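Side-chain contacts in periplasmic solute binding protein (Candidatus liberibacter, PDB 4CL2), which probably captures manganese or zinc ions in the periplasm and delivers them for uptake into the cell: residues 17-22 with 26-31; 124-129 with 134-139; 166-171 with 176-181; 188-193 with 222-227. All coordinates share one frame; numbering follows the deposited sequence.

Contact 1: 17-22 with 26-31; sequences ITQNIA and VTVTTL. With SO4 (sulfate ion), chain B.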
# COMPACT_ATOMS: atom_id res chain seq x y z
N ILE A 17 0.83 9.04 5.87
CA ILE A 17 0.85 10.04 4.77
C ILE A 17 0.20 11.31 5.25
O ILE A 17 0.72 12.42 5.11
CB ILE A 17 0.13 9.50 3.53
CG1 ILE A 17 0.96 8.39 2.90
CG2 ILE A 17 -0.04 10.63 2.50
CD1 ILE A 17 0.16 7.56 1.94
N THR A 18 -0.96 11.14 5.89
CA THR A 18 -1.70 12.32 6.36
C THR A 18 -0.92 13.13 7.42
O THR A 18 -0.88 14.37 7.37
CB THR A 18 -3.03 11.86 6.94
OG1 THR A 18 -3.74 11.10 5.94
CG2 THR A 18 -3.90 13.06 7.29
N GLN A 19 -0.26 12.45 8.33
CA GLN A 19 0.57 13.12 9.32
C GLN A 19 1.65 13.93 8.68
O GLN A 19 1.98 15.00 9.17
CB GLN A 19 1.17 12.10 10.29
CG GLN A 19 2.05 12.67 11.38
CD GLN A 19 1.32 13.62 12.33
OE1 GLN A 19 0.11 13.52 12.56
NE2 GLN A 19 2.05 14.57 12.87
N ASN A 20 2.21 13.46 7.57
CA ASN A 20 3.26 14.25 6.94
C ASN A 20 2.75 15.49 6.22
O ASN A 20 3.48 16.47 6.04
CB ASN A 20 4.02 13.38 5.96
CG ASN A 20 5.06 12.57 6.66
OD1 ASN A 20 6.15 13.07 7.01
ND2 ASN A 20 4.74 11.34 6.95
N ILE A 21 1.48 15.46 5.81
CA ILE A 21 0.90 16.63 5.16
C ILE A 21 0.36 17.61 6.20
O ILE A 21 0.47 18.81 6.03
CB ILE A 21 -0.16 16.20 4.13
CG1 ILE A 21 0.45 15.27 3.03
CG2 ILE A 21 -0.86 17.39 3.49
CD1 ILE A 21 -0.58 14.37 2.41
N ALA A 22 -0.23 17.11 7.28
CA ALA A 22 -0.88 17.98 8.23
C ALA A 22 0.05 18.48 9.32
O ALA A 22 -0.16 19.56 9.85
CB ALA A 22 -2.03 17.26 8.85
N VAL A 26 -3.94 19.25 12.40
CA VAL A 26 -5.10 18.43 12.77
C VAL A 26 -4.59 17.22 13.56
O VAL A 26 -3.41 16.87 13.49
CB VAL A 26 -5.93 17.96 11.57
CG1 VAL A 26 -6.35 19.13 10.72
CG2 VAL A 26 -5.21 16.88 10.76
N THR A 27 -5.50 16.61 14.31
CA THR A 27 -5.23 15.35 14.96
C THR A 27 -5.46 14.21 14.00
O THR A 27 -6.55 14.09 13.50
CB THR A 27 -6.12 15.20 16.20
OG1 THR A 27 -5.82 16.30 17.07
CG2 THR A 27 -5.84 13.89 16.93
N VAL A 28 -4.43 13.41 13.70
CA VAL A 28 -4.57 12.32 12.77
C VAL A 28 -4.70 11.03 13.60
O VAL A 28 -3.85 10.72 14.48
CB VAL A 28 -3.36 12.25 11.83
CG1 VAL A 28 -3.40 10.98 11.00
CG2 VAL A 28 -3.34 13.47 10.92
N THR A 29 -5.76 10.31 13.37
CA THR A 29 -6.05 9.00 13.99
C THR A 29 -6.06 7.95 12.89
O THR A 29 -6.15 8.28 11.65
CB THR A 29 -7.36 9.05 14.74
OG1 THR A 29 -8.40 9.53 13.87
CG2 THR A 29 -7.23 9.93 15.98
N THR A 30 -6.00 6.70 13.34
CA THR A 30 -5.98 5.53 12.46
C THR A 30 -6.91 4.46 12.98
O THR A 30 -6.91 4.17 14.19
CB THR A 30 -4.52 4.96 12.38
OG1 THR A 30 -3.64 5.99 11.89
CG2 THR A 30 -4.47 3.75 11.48
N LEU A 31 -7.68 3.84 12.09
CA LEU A 31 -8.57 2.78 12.52
C LEU A 31 -7.83 1.44 12.61
O LEU A 31 -7.74 0.88 13.68
CB LEU A 31 -9.76 2.64 11.56
CG LEU A 31 -10.78 1.55 11.83
CD1 LEU A 31 -11.50 1.83 13.14
CD2 LEU A 31 -11.85 1.47 10.73
S SO4 B . -4.31 6.81 16.81
O1 SO4 B . -3.47 5.61 16.73
O2 SO4 B . -4.73 7.27 18.16
O3 SO4 B . -5.52 6.45 16.18
O4 SO4 B . -3.58 7.94 16.22
O HOH W 1 -1.70 13.85 14.69
O HOH W 2 -1.03 15.92 12.03
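In the beta-alpha-beta unit that starts the chain, helix 12-22 returns toward strand 27-30, and Thr18, Gln19 and Ala22 meet Val28 and Val26. Val28 lies at the middle: its CG2 is 3.7 Å from Thr18 CG2, the two side chains slanting past each other. Thr18 presents that methyl because CG2 stands anti to the backbone N, while OG1 turns back to the Ile14 carbonyl of its own helix. One turn on, Ala22 CB packs 3.7 Å from Val26 CG2. Beside Val28 a polar, watery edge begins at Gln19 OE1, which the bend of the Gln19 chain at chi2 (62°) brings to 3.8 Å from Val28 CB. Two waters donate to this oxygen. One, 2.8 Å from Gln19 OE1, accepts from Val28 N; the other, 2.7 Å from Gln19 OE1, also donates to Val26 O, so water bridges the Gln19 side chain to the backbone at Val26 and Val28. Farther along, Thr30 N binds O3 of a sulfate at 2.9 Å, probably from the crystallisation liquor and also held by Lys50. Helix 12-22 packs its apolar atoms against strand 27-30, as in a beta-alpha-beta crossover.

Contact 2: 124-129 with 134-139; sequences ALTALD and KKYELN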
# COMPACT_ATOMS: atom_id res chain seq x y z
N ALA A 124 -8.22 17.26 0.37
CA ALA A 124 -9.25 17.06 1.39
C ALA A 124 -8.99 17.85 2.67
O ALA A 124 -9.91 18.42 3.26
CB ALA A 124 -9.39 15.56 1.66
N LEU A 125 -7.75 17.89 3.12
CA LEU A 125 -7.38 18.66 4.30
C LEU A 125 -7.65 20.14 4.10
O LEU A 125 -8.16 20.79 4.99
CB LEU A 125 -5.91 18.47 4.63
CG LEU A 125 -5.53 17.11 5.24
CD1 LEU A 125 -4.00 16.98 5.30
CD2 LEU A 125 -6.11 16.89 6.65
N THR A 126 -7.39 20.60 2.88
CA THR A 126 -7.55 22.02 2.54
C THR A 126 -9.05 22.38 2.53
O THR A 126 -9.46 23.44 3.03
CB THR A 126 -6.78 22.36 1.24
OG1 THR A 126 -5.40 22.05 1.40
CG2 THR A 126 -6.98 23.78 0.79
N ALA A 127 -9.88 21.48 2.02
CA ALA A 127 -11.32 21.73 2.01
C ALA A 127 -11.89 21.72 3.44
O ALA A 127 -12.80 22.49 3.76
CB ALA A 127 -12.02 20.70 1.18
N LEU A 128 -11.37 20.82 4.26
CA LEU A 128 -11.76 20.74 5.65
C LEU A 128 -11.32 21.97 6.45
O LEU A 128 -12.08 22.45 7.32
CB LEU A 128 -11.17 19.48 6.31
CG LEU A 128 -11.40 19.26 7.81
CD1 LEU A 128 -12.89 18.96 8.08
CD2 LEU A 128 -10.46 18.17 8.33
N ASP A 129 -10.12 22.47 6.17
CA ASP A 129 -9.45 23.44 7.03
C ASP A 129 -8.78 24.52 6.18
O ASP A 129 -7.56 24.61 6.09
CB ASP A 129 -8.41 22.70 7.87
CG ASP A 129 -7.71 23.60 8.86
OD1 ASP A 129 -8.31 24.58 9.34
OD2 ASP A 129 -6.55 23.25 9.24
N LYS A 134 -2.20 27.27 2.91
CA LYS A 134 -0.80 27.52 2.51
C LYS A 134 0.17 26.55 3.16
O LYS A 134 1.19 26.12 2.56
CB LYS A 134 -0.41 28.96 2.82
CG LYS A 134 -1.24 29.94 1.97
CD LYS A 134 -1.35 31.37 2.52
CE LYS A 134 -2.45 32.13 1.77
NZ LYS A 134 -2.97 33.28 2.55
N LYS A 135 -0.16 26.15 4.37
CA LYS A 135 0.62 25.14 5.08
C LYS A 135 0.46 23.73 4.51
O LYS A 135 1.44 23.05 4.31
CB LYS A 135 0.25 25.16 6.58
CG LYS A 135 0.57 26.49 7.25
CD LYS A 135 0.33 26.41 8.76
CE LYS A 135 0.80 27.72 9.39
NZ LYS A 135 0.82 27.69 10.88
N TYR A 136 -0.75 23.31 4.20
CA TYR A 136 -0.93 22.01 3.58
C TYR A 136 -0.23 21.99 2.21
O TYR A 136 0.31 20.96 1.82
CB TYR A 136 -2.40 21.64 3.41
CG TYR A 136 -3.15 21.54 4.72
CD1 TYR A 136 -2.71 20.68 5.73
CD2 TYR A 136 -4.29 22.27 4.95
CE1 TYR A 136 -3.39 20.61 6.94
CE2 TYR A 136 -4.97 22.15 6.13
CZ TYR A 136 -4.50 21.32 7.12
OH TYR A 136 -5.13 21.22 8.37
N GLU A 137 -0.26 23.11 1.51
CA GLU A 137 0.36 23.22 0.17
C GLU A 137 1.86 22.99 0.29
O GLU A 137 2.46 22.18 -0.46
CB GLU A 137 0.02 24.55 -0.49
CG GLU A 137 0.30 24.58 -2.01
CD GLU A 137 -0.81 23.93 -2.81
OE1 GLU A 137 -1.91 24.56 -2.90
OE2 GLU A 137 -0.58 22.83 -3.33
N LEU A 138 2.49 23.72 1.19
CA LEU A 138 3.93 23.59 1.38
C LEU A 138 4.29 22.20 1.84
O LEU A 138 5.22 21.53 1.33
CB LEU A 138 4.43 24.67 2.34
CG LEU A 138 5.84 24.35 2.92
CD1 LEU A 138 6.84 24.64 1.84
CD2 LEU A 138 6.08 25.22 4.16
N ASN A 139 3.54 21.69 2.83
CA ASN A 139 3.84 20.38 3.40
C ASN A 139 3.71 19.25 2.40
O ASN A 139 4.54 18.33 2.39
CB ASN A 139 2.95 20.07 4.61
CG ASN A 139 3.16 21.03 5.78
OD1 ASN A 139 4.18 21.74 5.86
ND2 ASN A 139 2.20 21.03 6.75
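Tyr136 lays its ring over Leu125 and extends its hydroxyl to Asp129, and these two attachments make the tight part of the contact. Leu125 CB sits 3.8 Å from the ring centroid and only 3° off the ring normal, a CH-pi contact almost exactly over the centre. The leucine then runs across the tyrosine at about a right angle, bringing its CD1 to 3.9 Å from Tyr136 CD1. At the far end, Tyr136 OH donates to Asp129 OD2 over 2.6 Å, using the anti lone pair of that oxygen, with carboxylate and ring planes turned 70° apart. The Asp129 carbonyl oxygen also lies at the ring edge, in its plane, 3.6 Å from Tyr136 CE2. Asp129 is the first residue to leave helical geometry after helix 111-128, so this grip falls at the turn of an alpha-helical hairpin whose second arm is the long helix 133-158. Asn132 of the connecting turn donates to the same OD2, and two donors on one buried carboxylate oxygen would tend to favour its ionised form. Ala22 and Val26 also pack on Tyr136, joining the hairpin to the first beta-alpha-beta unit. Toward solvent the contact thins. Thr126, partly exposed, touches Tyr136 mainly through OG1, which comes 3.6 Å from Tyr136 CB and stands oblique to the ring, its hydrogen bond being made to the Arg122 carbonyl. Beyond it, Lys134 and Glu137 are exposed on the outer side of the second helix and do not touch the first segment, whereas Tyr136 and Leu125 are buried.

Contact 3: 166-171 with 176-181; sequences RWFVTS and VYLAED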
# COMPACT_ATOMS: atom_id res chain seq x y z
N ARG A 166 12.44 -8.83 -16.03
CA ARG A 166 11.52 -7.83 -15.52
C ARG A 166 10.18 -8.43 -14.98
O ARG A 166 9.09 -8.25 -15.53
CB ARG A 166 11.27 -6.75 -16.54
CG ARG A 166 12.58 -5.97 -16.84
CD ARG A 166 12.51 -5.11 -18.11
NE ARG A 166 11.70 -3.98 -17.81
CZ ARG A 166 12.10 -2.77 -17.36
NH1 ARG A 166 13.35 -2.39 -17.22
NH2 ARG A 166 11.15 -1.96 -17.07
N TRP A 167 10.32 -9.12 -13.89
CA TRP A 167 9.22 -9.83 -13.22
C TRP A 167 9.27 -9.51 -11.77
O TRP A 167 10.35 -9.59 -11.15
CB TRP A 167 9.40 -11.32 -13.34
CG TRP A 167 9.17 -11.83 -14.69
CD1 TRP A 167 10.10 -12.05 -15.65
CD2 TRP A 167 7.92 -12.18 -15.25
NE1 TRP A 167 9.51 -12.50 -16.77
CE2 TRP A 167 8.16 -12.58 -16.56
CE3 TRP A 167 6.62 -12.19 -14.77
CZ2 TRP A 167 7.14 -13.02 -17.40
CZ3 TRP A 167 5.61 -12.62 -15.61
CH2 TRP A 167 5.87 -13.01 -16.90
N PHE A 168 8.12 -9.18 -11.20
CA PHE A 168 7.97 -8.99 -9.73
C PHE A 168 7.08 -10.17 -9.32
O PHE A 168 5.92 -10.21 -9.74
CB PHE A 168 7.25 -7.73 -9.35
CG PHE A 168 8.03 -6.47 -9.56
CD1 PHE A 168 9.43 -6.47 -9.59
CD2 PHE A 168 7.35 -5.28 -9.73
CE1 PHE A 168 10.09 -5.27 -9.79
CE2 PHE A 168 8.04 -4.09 -9.93
CZ PHE A 168 9.40 -4.10 -9.96
N VAL A 169 7.63 -11.12 -8.58
CA VAL A 169 6.89 -12.36 -8.17
C VAL A 169 6.76 -12.46 -6.64
O VAL A 169 7.73 -12.44 -5.92
CB VAL A 169 7.56 -13.63 -8.70
CG1 VAL A 169 6.75 -14.90 -8.35
CG2 VAL A 169 7.73 -13.50 -10.21
N THR A 170 5.54 -12.46 -6.19
CA THR A 170 5.25 -12.30 -4.78
C THR A 170 4.22 -13.34 -4.39
O THR A 170 3.79 -14.15 -5.23
CB THR A 170 4.71 -10.93 -4.43
OG1 THR A 170 3.55 -10.71 -5.23
CG2 THR A 170 5.71 -9.84 -4.69
N SER A 171 3.84 -13.34 -3.12
CA SER A 171 2.88 -14.33 -2.64
C SER A 171 1.48 -13.70 -2.86
O SER A 171 0.71 -14.24 -3.67
CB SER A 171 3.15 -14.64 -1.13
OG SER A 171 4.42 -15.32 -1.06
N VAL A 176 1.22 -5.28 -8.06
CA VAL A 176 0.71 -5.11 -9.41
C VAL A 176 0.77 -3.63 -9.85
O VAL A 176 1.04 -3.37 -11.05
CB VAL A 176 -0.68 -5.68 -9.63
CG1 VAL A 176 -0.65 -7.18 -9.37
CG2 VAL A 176 -1.73 -5.01 -8.74
N TYR A 177 0.51 -2.71 -8.94
CA TYR A 177 0.67 -1.28 -9.25
C TYR A 177 2.11 -0.83 -9.42
O TYR A 177 2.39 0.05 -10.30
CB TYR A 177 -0.06 -0.42 -8.25
CG TYR A 177 -1.57 -0.62 -8.27
CD1 TYR A 177 -2.19 -1.62 -7.48
CD2 TYR A 177 -2.40 0.18 -9.06
CE1 TYR A 177 -3.57 -1.80 -7.49
CE2 TYR A 177 -3.76 -0.00 -9.07
CZ TYR A 177 -4.37 -1.00 -8.27
OH TYR A 177 -5.73 -1.15 -8.33
N LEU A 178 3.05 -1.36 -8.62
CA LEU A 178 4.46 -1.14 -8.84
C LEU A 178 4.90 -1.60 -10.24
O LEU A 178 5.66 -0.94 -10.93
CB LEU A 178 5.30 -1.81 -7.78
CG LEU A 178 6.75 -1.37 -7.73
CD1 LEU A 178 6.81 0.09 -7.34
CD2 LEU A 178 7.54 -2.21 -6.77
N ALA A 179 4.49 -2.83 -10.62
CA ALA A 179 4.79 -3.38 -11.91
C ALA A 179 4.32 -2.46 -13.04
O ALA A 179 5.05 -2.21 -14.01
CB ALA A 179 4.14 -4.78 -12.06
N GLU A 180 3.11 -1.93 -12.92
CA GLU A 180 2.53 -1.05 -13.95
C GLU A 180 3.27 0.31 -13.99
O GLU A 180 3.43 0.88 -15.06
CB GLU A 180 1.03 -0.86 -13.70
CG GLU A 180 0.26 -0.15 -14.83
CD GLU A 180 0.32 1.37 -14.73
OE1 GLU A 180 0.70 1.87 -13.67
OE2 GLU A 180 0.08 2.04 -15.76
N ASP A 181 3.74 0.76 -12.86
CA ASP A 181 4.43 2.09 -12.73
C ASP A 181 5.84 1.97 -13.33
O ASP A 181 6.30 2.87 -14.01
CB ASP A 181 4.49 2.49 -11.29
CG ASP A 181 4.96 3.94 -11.04
OD1 ASP A 181 4.80 4.73 -11.90
OD2 ASP A 181 5.19 4.27 -9.88
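The carbonyl oxygen of Phe168, whose ring reaches across to Leu178 and Ala179, receives a hydrogen bond from Ser186 OG, and the Phe168 backbone is further tied to Lys185 and Leu187 of the adjoining parallel strand. This anchors the residue within the beta-alpha-beta unit formed by strand 167-170, helix 176-182 and strand 185-188. Between strand and helix the contact itself is apolar and small. Phe168 leaves the strand with CG anti to the carbonyl carbon (chi1 -72°), which carries the ring to the first turns of the helix. There it meets two consecutive residues in different ways. Leu178 crosses the phenylalanine at about a right angle, and both its CG and its CD2 lie 3.7 Å from Phe168 CE2; the methyl approaches obliquely, standing neither squarely over the ring nor beside it. The leucine reaches this place with CG anti to its own backbone N, chi1 being -166°. Ala179 instead borders the ring rim: its backbone N is in the ring plane, 3.8 Å from Phe168 CE2. Helix 259-274 completes the buried cluster, with Ile270 touching both Phe168 and Leu178, while Phe184 stacks on the Phe168 ring. The cluster lies in the neighbourhood of the metal site: the side chain of Leu178 is about 8 Å from that of the metal ligand His106 and about 13 Å from the bound manganese ion. Ala179 CB, well out of the ring plane, lies 4.0 Å from Phe168 CD2.

Contact 4: 188-193 with 222-227; sequences YLWPIN and STNSDQ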
# COMPACT_ATOMS: atom_id res chain seq x y z
N TYR A 188 1.92 -13.88 -9.03
CA TYR A 188 1.64 -14.01 -7.61
C TYR A 188 0.81 -15.24 -7.36
O TYR A 188 0.28 -15.86 -8.30
CB TYR A 188 1.03 -12.76 -6.98
CG TYR A 188 -0.14 -12.21 -7.74
CD1 TYR A 188 -1.41 -12.73 -7.57
CD2 TYR A 188 0.05 -11.20 -8.70
CE1 TYR A 188 -2.49 -12.22 -8.30
CE2 TYR A 188 -1.01 -10.71 -9.44
CZ TYR A 188 -2.26 -11.18 -9.21
OH TYR A 188 -3.28 -10.65 -9.97
N LEU A 189 0.68 -15.60 -6.08
CA LEU A 189 -0.00 -16.85 -5.67
C LEU A 189 -1.49 -16.66 -5.28
O LEU A 189 -2.29 -17.60 -5.43
CB LEU A 189 0.79 -17.49 -4.52
CG LEU A 189 2.28 -17.67 -4.75
CD1 LEU A 189 2.96 -18.43 -3.59
CD2 LEU A 189 2.54 -18.43 -6.02
N TRP A 190 -1.84 -15.49 -4.77
CA TRP A 190 -3.23 -15.08 -4.48
C TRP A 190 -3.35 -13.59 -4.55
O TRP A 190 -2.45 -12.86 -4.17
CB TRP A 190 -3.72 -15.69 -3.11
CG TRP A 190 -2.81 -15.32 -1.94
CD1 TRP A 190 -2.81 -14.16 -1.26
CD2 TRP A 190 -1.72 -16.10 -1.40
NE1 TRP A 190 -1.84 -14.19 -0.28
CE2 TRP A 190 -1.15 -15.36 -0.36
CE3 TRP A 190 -1.20 -17.33 -1.68
CZ2 TRP A 190 -0.06 -15.82 0.38
CZ3 TRP A 190 -0.13 -17.82 -0.91
CH2 TRP A 190 0.40 -17.05 0.11
N PRO A 191 -4.50 -13.06 -5.02
CA PRO A 191 -4.63 -11.58 -5.24
C PRO A 191 -4.56 -10.72 -3.96
O PRO A 191 -3.86 -9.69 -3.90
CB PRO A 191 -6.05 -11.45 -5.86
CG PRO A 191 -6.42 -12.82 -6.31
CD PRO A 191 -5.70 -13.82 -5.46
N ILE A 192 -5.28 -11.19 -2.94
CA ILE A 192 -5.46 -10.55 -1.63
C ILE A 192 -5.37 -11.60 -0.49
O ILE A 192 -5.82 -12.73 -0.61
CB ILE A 192 -6.81 -9.78 -1.56
CG1 ILE A 192 -6.95 -8.87 -2.80
CG2 ILE A 192 -6.88 -8.90 -0.31
CD1 ILE A 192 -8.27 -8.12 -2.90
N ASN A 193 -4.67 -11.24 0.60
CA ASN A 193 -4.56 -12.09 1.78
C ASN A 193 -5.97 -12.24 2.42
O ASN A 193 -6.70 -11.24 2.61
CB ASN A 193 -3.60 -11.51 2.86
CG ASN A 193 -2.16 -11.37 2.38
OD1 ASN A 193 -1.64 -12.19 1.64
ND2 ASN A 193 -1.48 -10.32 2.86
N SER A 222 5.09 -9.34 4.93
CA SER A 222 5.29 -9.31 6.41
C SER A 222 4.04 -9.76 7.17
O SER A 222 4.14 -10.20 8.32
CB SER A 222 5.68 -7.92 6.89
OG SER A 222 4.63 -6.94 6.66
N THR A 223 2.90 -9.77 6.50
CA THR A 223 1.67 -10.27 7.15
C THR A 223 1.18 -11.61 6.67
O THR A 223 0.08 -12.00 7.03
CB THR A 223 0.55 -9.25 7.07
OG1 THR A 223 0.09 -9.07 5.71
CG2 THR A 223 1.07 -7.92 7.57
N ASN A 224 1.97 -12.33 5.89
CA ASN A 224 1.58 -13.67 5.48
C ASN A 224 2.67 -14.67 5.69
O ASN A 224 3.72 -14.33 6.18
CB ASN A 224 0.98 -13.66 4.06
CG ASN A 224 1.95 -13.18 3.01
OD1 ASN A 224 3.16 -13.41 3.09
ND2 ASN A 224 1.41 -12.56 1.98
N SER A 225 2.36 -15.96 5.50
CA SER A 225 3.33 -17.00 5.61
C SER A 225 4.32 -17.03 4.46
O SER A 225 3.97 -16.79 3.29
CB SER A 225 2.61 -18.39 5.70
OG SER A 225 3.54 -19.43 5.74
N ASP A 226 5.56 -17.39 4.80
CA ASP A 226 6.59 -17.65 3.80
C ASP A 226 6.57 -19.03 3.20
O ASP A 226 7.35 -19.32 2.32
CB ASP A 226 8.01 -17.32 4.32
CG ASP A 226 8.49 -18.23 5.44
OD1 ASP A 226 7.84 -19.23 5.80
OD2 ASP A 226 9.62 -18.00 5.90
N GLN A 227 5.71 -19.91 3.70
CA GLN A 227 5.79 -21.30 3.28
C GLN A 227 5.40 -21.50 1.80
O GLN A 227 6.09 -22.20 1.06
CB GLN A 227 5.00 -22.21 4.25
CG GLN A 227 5.58 -22.19 5.66
CD GLN A 227 5.14 -23.38 6.52
OE1 GLN A 227 5.41 -24.54 6.19
NE2 GLN A 227 4.45 -23.10 7.62
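Thr223, the first residue of 222-227 to touch the other loop, brings OG1 to 3.5 Å from Asn193 ND2, the two side chains crossing at about a right angle. Next comes Asn224, which makes the hydrogen bond between the two loops. With CG placed between the backbone N and the carbonyl carbon (chi1 61°), its amide points at the opposite loop, and ND2 donates to Asn193 OD1 over 3.1 Å in a nearly straight bond (172°). The acceptor lies in the Asn224 amide plane, whereas the donor is tilted 27° from the Asn193 carbonyl plane. The two amide planes stand almost perpendicular. Asn193 OD1 has a second donor, Trp190 NE1 at 2.8 Å, which lies in the carbonyl plane and fixes the rotation of the Asn193 amide. Asn224 ND2 also borders the indole edge, 3.9 Å from Trp190 CZ2, and has its stronger partner in Glu221 OE1. These loops follow strands 185-188 and 217-221 and flank the metal site of His106, Glu172 and Asp247. The Asn193 side chain lies about 4 Å from the manganese ion, and its backbone N donates to Glu172 OE2, a second-shell bond that would help position this ligand. Beyond Asn224, Ser225, just ahead of helix 227-236, accepts a capping bond of 3.0 Å at OG from Gln227 N.

From the N terminus the four contacts follow one another in series, none nesting in or crossing another. Contact 1 closes the short turn from helix 12-22 to strand 27-30, and contact 2 the turn between helices 111-128 and 133-158. Though distant in sequence, these two touch: Ile21 O lies 2.9 Å from Asn139 ND2, a probable hydrogen bond. Past the long helix, on the opposite side of the chain's centre, contact 3 closes the loop from strand 167-170 to helix 176-182. Contact 4 spans a longer excursion, joining two loops beside the metal. It abuts contact 3 where Ser171 O probably bonds both Leu189 N and Trp190 N.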